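Tryptophan halogenase (Shewanella frigidimarina, PDB 2PYX) probably acts as an FAD-dependent enzyme of the tryptophan halogenase family, with a likely monooxygenase activity. Local coordinates at residues K5-G19 and E219-A231. Residues are numbered along the deposited sequence; the frame is centred on the assembly and turned at random.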
loop_
_atom_site.group_PDB
_atom_site.type_symbol
_atom_site.label_atom_id
_atom_site.label_comp_id
_atom_site.label_asym_id
_atom_site.label_seq_id
_atom_site.Cartn_x
_atom_site.Cartn_y
_atom_site.Cartn_z
ATOM N N LYS A 5 -34.538 -4.153 -9.420
ATOM C CA LYS A 5 -33.790 -4.333 -10.660
ATOM C C LYS A 5 -32.358 -4.753 -10.304
ATOM O O LYS A 5 -31.718 -4.112 -9.479
ATOM C CB LYS A 5 -33.771 -3.031 -11.466
ATOM C CG LYS A 5 -33.119 -3.191 -12.828
ATOM C CD LYS A 5 -33.232 -1.926 -13.648
ATOM C CE LYS A 5 -32.656 -2.098 -15.082
ATOM N NZ LYS A 5 -31.168 -1.861 -15.231
ATOM N N PRO A 6 -31.849 -5.837 -10.895
ATOM C CA PRO A 6 -30.460 -6.222 -10.611
ATOM C C PRO A 6 -29.466 -5.102 -10.880
ATOM O O PRO A 6 -29.648 -4.334 -11.815
ATOM C CB PRO A 6 -30.222 -7.404 -11.553
ATOM C CG PRO A 6 -31.587 -7.970 -11.738
ATOM C CD PRO A 6 -32.504 -6.805 -11.791
ATOM N N ILE A 7 -28.437 -4.967 -10.046
ATOM C CA ILE A 7 -27.411 -3.977 -10.300
ATOM C C ILE A 7 -26.425 -4.482 -11.347
ATOM O O ILE A 7 -25.566 -5.335 -11.072
ATOM C CB ILE A 7 -26.643 -3.588 -9.024
ATOM C CG1 ILE A 7 -27.600 -3.172 -7.903
ATOM C CG2 ILE A 7 -25.626 -2.493 -9.310
ATOM C CD1 ILE A 7 -28.522 -2.029 -8.246
ATOM N N THR A 8 -26.558 -3.943 -12.556
ATOM C CA THR A 8 -25.701 -4.368 -13.665
ATOM C C THR A 8 -25.010 -3.210 -14.361
ATOM O O THR A 8 -24.013 -3.430 -15.047
ATOM C CB THR A 8 -26.488 -5.174 -14.716
ATOM O OG1 THR A 8 -27.453 -4.329 -15.348
ATOM C CG2 THR A 8 -27.197 -6.387 -14.106
ATOM N N GLU A 9 -25.524 -1.988 -14.224
ATOM C CA GLU A 9 -24.965 -0.856 -14.950
ATOM C C GLU A 9 -24.030 -0.092 -14.054
ATOM O O GLU A 9 -24.479 0.647 -13.174
ATOM C CB GLU A 9 -26.073 0.067 -15.446
ATOM C CG GLU A 9 -27.141 -0.656 -16.290
ATOM C CD GLU A 9 -26.548 -1.309 -17.517
ATOM O OE1 GLU A 9 -25.905 -0.577 -18.293
ATOM O OE2 GLU A 9 -26.675 -2.561 -17.667
ATOM N N ILE A 10 -22.730 -0.248 -14.294
ATOM C CA ILE A 10 -21.705 0.253 -13.382
ATOM C C ILE A 10 -20.878 1.289 -14.111
ATOM O O ILE A 10 -20.313 0.990 -15.165
ATOM C CB ILE A 10 -20.734 -0.868 -12.962
ATOM C CG1 ILE A 10 -21.486 -2.128 -12.537
ATOM C CG2 ILE A 10 -19.841 -0.358 -11.829
ATOM C CD1 ILE A 10 -22.419 -1.931 -11.408
ATOM N N ILE A 11 -20.818 2.503 -13.548
ATOM C CA ILE A 11 -20.107 3.617 -14.100
ATOM C C ILE A 11 -18.965 4.018 -13.183
ATOM O O ILE A 11 -19.201 4.379 -12.001
ATOM C CB ILE A 11 -21.030 4.845 -14.341
ATOM C CG1 ILE A 11 -22.303 4.454 -15.109
ATOM C CG2 ILE A 11 -20.262 5.946 -15.016
ATOM C CD1 ILE A 11 -22.037 3.880 -16.425
ATOM N N ILE A 12 -17.742 3.947 -13.696
ATOM C CA ILE A 12 -16.524 4.349 -12.994
ATOM C C ILE A 12 -16.096 5.707 -13.499
ATOM O O ILE A 12 -15.893 5.891 -14.700
ATOM C CB ILE A 12 -15.400 3.322 -13.220
ATOM C CG1 ILE A 12 -15.853 1.918 -12.778
ATOM C CG2 ILE A 12 -14.138 3.797 -12.557
ATOM C CD1 ILE A 12 -14.957 0.831 -13.303
ATOM N N VAL A 13 -15.963 6.662 -12.586
ATOM C CA VAL A 13 -15.664 8.026 -12.952
ATOM C C VAL A 13 -14.223 8.281 -12.555
ATOM O O VAL A 13 -13.907 8.421 -11.348
ATOM C CB VAL A 13 -16.628 9.024 -12.283
ATOM C CG1 VAL A 13 -16.356 10.431 -12.793
ATOM C CG2 VAL A 13 -18.072 8.640 -12.597
ATOM N N GLY A 14 -13.349 8.316 -13.563
ATOM C CA GLY A 14 -11.937 8.411 -13.349
ATOM C C GLY A 14 -11.196 7.152 -13.744
ATOM O O GLY A 14 -11.690 6.043 -13.559
ATOM N N GLY A 15 -10.016 7.340 -14.328
ATOM C CA GLY A 15 -9.159 6.256 -14.687
ATOM C C GLY A 15 -8.062 6.038 -13.649
ATOM O O GLY A 15 -8.311 5.912 -12.434
ATOM N N GLY A 16 -6.823 5.989 -14.103
ATOM C CA GLY A 16 -5.686 5.745 -13.215
ATOM C C GLY A 16 -5.743 4.344 -12.627
ATOM O O GLY A 16 -6.522 3.497 -13.057
ATOM N N THR A 17 -4.914 4.096 -11.636
ATOM C CA THR A 17 -4.885 2.775 -11.038
ATOM C C THR A 17 -6.192 2.489 -10.318
ATOM O O THR A 17 -6.668 1.350 -10.326
ATOM C CB THR A 17 -3.728 2.616 -10.063
ATOM O OG1 THR A 17 -3.769 3.687 -9.130
ATOM C CG2 THR A 17 -2.427 2.603 -10.793
ATOM N N ALA A 18 -6.801 3.505 -9.717
ATOM C CA ALA A 18 -8.047 3.292 -8.968
ATOM C C ALA A 18 -9.171 2.815 -9.880
ATOM O O ALA A 18 -9.839 1.804 -9.639
ATOM C CB ALA A 18 -8.435 4.560 -8.222
ATOM N N GLY A 19 -9.345 3.511 -10.998
ATOM C CA GLY A 19 -10.418 3.185 -11.899
ATOM C C GLY A 19 -10.222 1.893 -12.634
ATOM O O GLY A 19 -11.150 1.064 -12.715
ATOM N N GLU A 219 -25.835 11.466 -22.427
ATOM C CA GLU A 219 -26.193 11.032 -21.063
ATOM C C GLU A 219 -25.766 9.574 -20.872
ATOM O O GLU A 219 -26.019 8.726 -21.732
ATOM C CB GLU A 219 -27.688 11.159 -20.812
ATOM C CG GLU A 219 -28.251 12.519 -21.108
ATOM C CD GLU A 219 -29.685 12.659 -20.658
ATOM O OE1 GLU A 219 -30.335 11.630 -20.364
ATOM O OE2 GLU A 219 -30.161 13.811 -20.604
ATOM N N ILE A 220 -25.094 9.313 -19.745
ATOM C CA ILE A 220 -24.616 7.987 -19.403
ATOM C C ILE A 220 -25.353 7.615 -18.127
ATOM O O ILE A 220 -25.109 8.230 -17.069
ATOM C CB ILE A 220 -23.096 7.983 -19.165
ATOM C CG1 ILE A 220 -22.329 8.469 -20.402
ATOM C CG2 ILE A 220 -22.592 6.569 -18.776
ATOM C CD1 ILE A 220 -22.427 7.534 -21.597
ATOM N N SER A 221 -26.241 6.629 -18.218
ATOM C CA SER A 221 -27.045 6.196 -17.083
ATOM C C SER A 221 -26.395 4.995 -16.425
ATOM O O SER A 221 -25.736 4.202 -17.082
ATOM C CB SER A 221 -28.467 5.831 -17.526
ATOM O OG SER A 221 -29.178 6.977 -18.027
ATOM N N GLY A 222 -26.569 4.897 -15.109
ATOM C CA GLY A 222 -26.081 3.739 -14.387
ATOM C C GLY A 222 -26.773 3.580 -13.056
ATOM O O GLY A 222 -27.579 4.439 -12.639
ATOM N N GLN A 223 -26.422 2.484 -12.380
ATOM C CA GLN A 223 -27.040 2.086 -11.129
ATOM C C GLN A 223 -26.087 2.194 -9.936
ATOM O O GLN A 223 -26.538 2.287 -8.787
ATOM C CB GLN A 223 -27.530 0.656 -11.225
ATOM C CG GLN A 223 -28.695 0.450 -12.205
ATOM C CD GLN A 223 -28.936 -0.986 -12.403
ATOM O OE1 GLN A 223 -28.204 -1.668 -13.125
ATOM N NE2 GLN A 223 -29.960 -1.494 -11.740
ATOM N N LEU A 224 -24.788 2.137 -10.217
ATOM C CA LEU A 224 -23.774 2.191 -9.194
ATOM C C LEU A 224 -22.649 3.000 -9.797
ATOM O O LEU A 224 -22.228 2.736 -10.932
ATOM C CB LEU A 224 -23.289 0.790 -8.858
ATOM C CG LEU A 224 -22.336 0.724 -7.681
ATOM C CD1 LEU A 224 -22.963 1.100 -6.360
ATOM C CD2 LEU A 224 -21.776 -0.683 -7.614
ATOM N N PHE A 225 -22.191 4.013 -9.066
ATOM C CA PHE A 225 -21.178 4.935 -9.529
ATOM C C PHE A 225 -19.929 4.823 -8.661
ATOM O O PHE A 225 -20.044 4.871 -7.428
ATOM C CB PHE A 225 -21.736 6.350 -9.496
ATOM C CG PHE A 225 -22.801 6.555 -10.504
ATOM C CD1 PHE A 225 -24.103 6.162 -10.255
ATOM C CD2 PHE A 225 -22.472 7.066 -11.772
ATOM C CE1 PHE A 225 -25.099 6.299 -11.256
ATOM C CE2 PHE A 225 -23.488 7.195 -12.747
ATOM C CZ PHE A 225 -24.751 6.823 -12.490
ATOM N N ILE A 226 -18.759 4.689 -9.287
ATOM C CA ILE A 226 -17.535 4.533 -8.539
ATOM C C ILE A 226 -16.781 5.824 -8.685
ATOM O O ILE A 226 -16.449 6.230 -9.815
ATOM C CB ILE A 226 -16.674 3.379 -9.063
ATOM C CG1 ILE A 226 -17.468 2.112 -9.319
ATOM C CG2 ILE A 226 -15.499 3.156 -8.118
ATOM C CD1 ILE A 226 -18.246 1.616 -8.190
ATOM N N ASP A 227 -16.487 6.487 -7.569
ATOM C CA ASP A 227 -15.754 7.729 -7.611
ATOM C C ASP A 227 -14.251 7.433 -7.571
ATOM O O ASP A 227 -13.711 7.107 -6.514
ATOM C CB ASP A 227 -16.149 8.630 -6.441
ATOM C CG ASP A 227 -15.554 10.018 -6.538
ATOM O OD1 ASP A 227 -14.639 10.217 -7.336
ATOM O OD2 ASP A 227 -15.976 10.904 -5.770
ATOM N N CYS A 228 -13.596 7.567 -8.726
ATOM C CA CYS A 228 -12.165 7.475 -8.877
ATOM C C CYS A 228 -11.561 8.822 -9.342
ATOM O O CYS A 228 -10.550 8.869 -10.050
ATOM C CB CYS A 228 -11.856 6.326 -9.844
ATOM S SG CYS A 228 -12.344 4.725 -9.169
ATOM N N THR A 229 -12.183 9.918 -8.915
ATOM C CA THR A 229 -11.774 11.255 -9.370
ATOM C C THR A 229 -10.575 11.854 -8.599
ATOM O O THR A 229 -10.187 13.015 -8.847
ATOM C CB THR A 229 -12.952 12.246 -9.291
ATOM O OG1 THR A 229 -13.384 12.438 -7.929
ATOM C CG2 THR A 229 -14.070 11.777 -10.161
ATOM N N GLY A 230 -9.969 11.090 -7.694
ATOM C CA GLY A 230 -8.834 11.578 -6.899
ATOM C C GLY A 230 -9.253 12.440 -5.737
ATOM O O GLY A 230 -10.404 12.396 -5.317
ATOM N N ALA A 231 -8.296 13.213 -5.187
ATOM C CA ALA A 231 -8.501 13.956 -3.948
ATOM C C ALA A 231 -9.669 14.942 -3.984
ATOM O O ALA A 231 -10.284 15.265 -2.948
ATOM C CB ALA A 231 -7.227 14.685 -3.553
HETATM O O HOH W 1 -24.643 2.001 -18.343
HETATM O O HOH W 2 -7.998 7.829 -10.633
#
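Pro6 O accepts the first of three bonds made by the amide of Gln223, whose NE2 reaches it at 2.9 Å; Pro6 O lies close to the plane of that amide, while NE2 stands well above the plane of the Pro6 carbonyl. The other end of the same amide, OE1, takes two backbone N-H groups, from Thr8 N almost straight (166°) and from Glu9 N. An extended chain beyond CG (chi2 170°) carries the amide out to the loop that leads into strand 9-13, past CD1 of Ile7. An alanine in place of Gln223 would probably leave the N-H groups of Thr8 and Glu9 and the carbonyl of Pro6 without this shared partner, and the lead-in to the strand less firmly fixed. Glu9 O then receives Gln223 N, while a water joins Glu9 OE1 to Ser221 O. From here strand 9-13 runs parallel to 224-227, their axes approaching to 4.7 Å, through bonds from Ile11 N to Leu224 O, Ile226 N to Ile11 O and Val13 N to Ile226 O. Ile10 and Ile12 share one face with Leu224 and Ile226: Ile10 CD1 rests 3.8 Å from Leu224 CB. On the opposite face Ile11 lies alongside the Phe225 ring, CB to CD2 3.7 Å, and its CD1 meets Ile220 CG2; Val13 CG1 touches Thr229 CG2. A CB on Gly14 would run into Cys228 O; having none lets the backbone pass close to the residues after strand 224-227. Cys228 SG, set anti to its carbonyl carbon (chi1 -65°), then tucks against Gly19 CA at 3.7 Å and touches Ala18 CB. Strand 9-13 lies between parallel neighbours 44-49 and 224-227; with Gly14, Gly16 and Gly19 in GxGxxG spacing before the helix, this is consistent with a Rossmann-type dinucleotide-binding motif, and Gly15 to Ala18 are predicted to bind FAD.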